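Local coordinates for protein PrgZ (Enterococcus faecalis, PDB 4FAJ) that binds peptide pheromone as a membrane-anchored extracellular receptor of the bacterial solute-binding protein 5 family, probably serving peptide uptake, at residues Val159-Ala164 and Thr203-Leu208. Residues are numbered along the deposited sequence; the frame is centred on the assembly and turned at random.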
loop_
_atom_site.group_PDB
_atom_site.type_symbol
_atom_site.label_atom_id
_atom_site.label_comp_id
_atom_site.label_asym_id
_atom_site.label_seq_id
_atom_site.Cartn_x
_atom_site.Cartn_y
_atom_site.Cartn_z
ATOM N N VAL A 159 -12.215 -0.127 -4.558
ATOM C CA VAL A 159 -13.541 -0.748 -4.528
ATOM C C VAL A 159 -13.527 -2.171 -3.967
ATOM O O VAL A 159 -14.473 -2.565 -3.288
ATOM C CB VAL A 159 -14.260 -0.738 -5.917
ATOM C CG1 VAL A 159 -14.581 0.662 -6.333
ATOM C CG2 VAL A 159 -13.421 -1.439 -7.008
ATOM N N GLU A 160 -12.451 -2.919 -4.220
ATOM C CA GLU A 160 -12.335 -4.314 -3.771
ATOM C C GLU A 160 -12.349 -4.453 -2.233
ATOM O O GLU A 160 -12.792 -5.468 -1.707
ATOM C CB GLU A 160 -11.054 -4.947 -4.336
ATOM C CG GLU A 160 -10.916 -6.441 -4.119
ATOM C CD GLU A 160 -11.844 -7.253 -5.011
ATOM O OE1 GLU A 160 -12.455 -8.223 -4.505
ATOM O OE2 GLU A 160 -11.957 -6.916 -6.216
ATOM N N LEU A 161 -11.877 -3.431 -1.526
ATOM C CA LEU A 161 -11.890 -3.420 -0.061
ATOM C C LEU A 161 -13.291 -3.462 0.552
ATOM O O LEU A 161 -13.441 -3.755 1.748
ATOM C CB LEU A 161 -11.173 -2.175 0.465
ATOM C CG LEU A 161 -9.677 -2.077 0.180
ATOM C CD1 LEU A 161 -9.138 -0.696 0.576
ATOM C CD2 LEU A 161 -8.922 -3.174 0.898
ATOM N N PHE A 162 -14.302 -3.141 -0.259
ATOM C CA PHE A 162 -15.697 -3.126 0.171
ATOM C C PHE A 162 -16.470 -4.398 -0.192
ATOM O O PHE A 162 -17.660 -4.500 0.113
ATOM C CB PHE A 162 -16.396 -1.881 -0.404
ATOM C CG PHE A 162 -15.973 -0.604 0.265
ATOM C CD1 PHE A 162 -14.747 -0.032 -0.025
ATOM C CD2 PHE A 162 -16.769 -0.009 1.227
ATOM C CE1 PHE A 162 -14.335 1.127 0.606
ATOM C CE2 PHE A 162 -16.359 1.159 1.868
ATOM C CZ PHE A 162 -15.146 1.722 1.557
ATOM N N SER A 163 -15.783 -5.374 -0.797
ATOM C CA SER A 163 -16.432 -6.570 -1.354
ATOM C C SER A 163 -17.132 -7.434 -0.327
ATOM O O SER A 163 -18.100 -8.115 -0.659
ATOM C CB SER A 163 -15.419 -7.430 -2.119
ATOM O OG SER A 163 -14.850 -6.673 -3.165
ATOM N N ALA A 164 -16.665 -7.395 0.917
ATOM C CA ALA A 164 -17.304 -8.139 2.015
ATOM C C ALA A 164 -18.735 -7.697 2.341
ATOM O O ALA A 164 -19.528 -8.483 2.858
ATOM C CB ALA A 164 -16.431 -8.054 3.271
ATOM N N THR A 203 -13.201 -5.626 10.995
ATOM C CA THR A 203 -12.828 -4.480 11.834
ATOM C C THR A 203 -11.487 -3.884 11.378
ATOM O O THR A 203 -11.306 -2.669 11.386
ATOM C CB THR A 203 -12.807 -4.876 13.307
ATOM O OG1 THR A 203 -14.070 -5.475 13.636
ATOM C CG2 THR A 203 -12.565 -3.679 14.190
ATOM N N ASP A 204 -10.568 -4.733 10.913
ATOM C CA ASP A 204 -9.315 -4.240 10.338
ATOM C C ASP A 204 -9.551 -3.364 9.112
ATOM O O ASP A 204 -8.905 -2.329 8.966
ATOM C CB ASP A 204 -8.359 -5.381 9.984
ATOM C CG ASP A 204 -8.066 -6.289 11.175
ATOM O OD1 ASP A 204 -7.274 -5.904 12.053
ATOM O OD2 ASP A 204 -8.656 -7.367 11.248
ATOM N N LEU A 205 -10.480 -3.759 8.250
ATOM C CA LEU A 205 -10.813 -2.952 7.068
ATOM C C LEU A 205 -11.351 -1.574 7.448
ATOM O O LEU A 205 -11.081 -0.577 6.766
ATOM C CB LEU A 205 -11.834 -3.674 6.199
ATOM C CG LEU A 205 -11.337 -4.955 5.520
ATOM C CD1 LEU A 205 -12.436 -5.558 4.688
ATOM C CD2 LEU A 205 -10.122 -4.687 4.663
ATOM N N LEU A 206 -12.117 -1.522 8.538
ATOM C CA LEU A 206 -12.691 -0.267 9.029
ATOM C C LEU A 206 -11.653 0.716 9.565
ATOM O O LEU A 206 -12.001 1.862 9.874
ATOM C CB LEU A 206 -13.734 -0.550 10.126
ATOM C CG LEU A 206 -14.968 -1.354 9.718
ATOM C CD1 LEU A 206 -15.919 -1.575 10.903
ATOM C CD2 LEU A 206 -15.699 -0.704 8.534
ATOM N N SER A 207 -10.396 0.276 9.700
ATOM C CA SER A 207 -9.309 1.163 10.113
ATOM C C SER A 207 -8.575 1.783 8.915
ATOM O O SER A 207 -7.731 2.657 9.097
ATOM C CB SER A 207 -8.306 0.413 10.999
ATOM O OG SER A 207 -7.556 -0.520 10.249
ATOM N N LEU A 208 -8.886 1.323 7.706
ATOM C CA LEU A 208 -8.166 1.747 6.510
ATOM C C LEU A 208 -8.653 3.115 6.048
ATOM O O LEU A 208 -9.849 3.428 6.138
ATOM C CB LEU A 208 -8.364 0.744 5.371
ATOM C CG LEU A 208 -7.875 -0.692 5.615
ATOM C CD1 LEU A 208 -8.108 -1.551 4.383
ATOM C CD2 LEU A 208 -6.418 -0.704 6.023
#
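L161, in the 3-10 segment 159-162 of the loop between helices 139-150 and 168-172, meets L205 and L208, the first and last residues of the type I beta turn 205-208, in this OppA-like solute-binding fold. The side chains meet through methyls alone, with no hydrogen bond between the segments. L161 and L208 cross at about a right angle, and CD1 of L208 touches both methyls of L161, 3.9 Å from CD2 and 4.0 Å from CD1. A forked side chain suits this place, since it offers two methyls to one. L161 places its fork by turning CG anti to its own carbonyl carbon (chi1 -65°). Its CD2 also lies 4.2 Å from CD2 of L205, whose other methyl, CD1, lies against the carbonyl oxygen of L161 at 3.6 Å. That oxygen is hydrogen-bonded to Y211 OH, so it has a polar partner next to the buried L205.

Polar bonds act within each segment, where a serine suits a turn because its short hydroxyl can reach back to the carbonyl three residues earlier. S207 OG gives its proton to D204 O at 2.6 Å, lying in the plane of that carbonyl and using one of its lone pairs, alongside the backbone bond from S207 N. S163 OG and S163 N likewise share E160 O, approaching from the same face, with the hydroxyl oxygen 2.8 Å away and tilted 29° from the carbonyl plane.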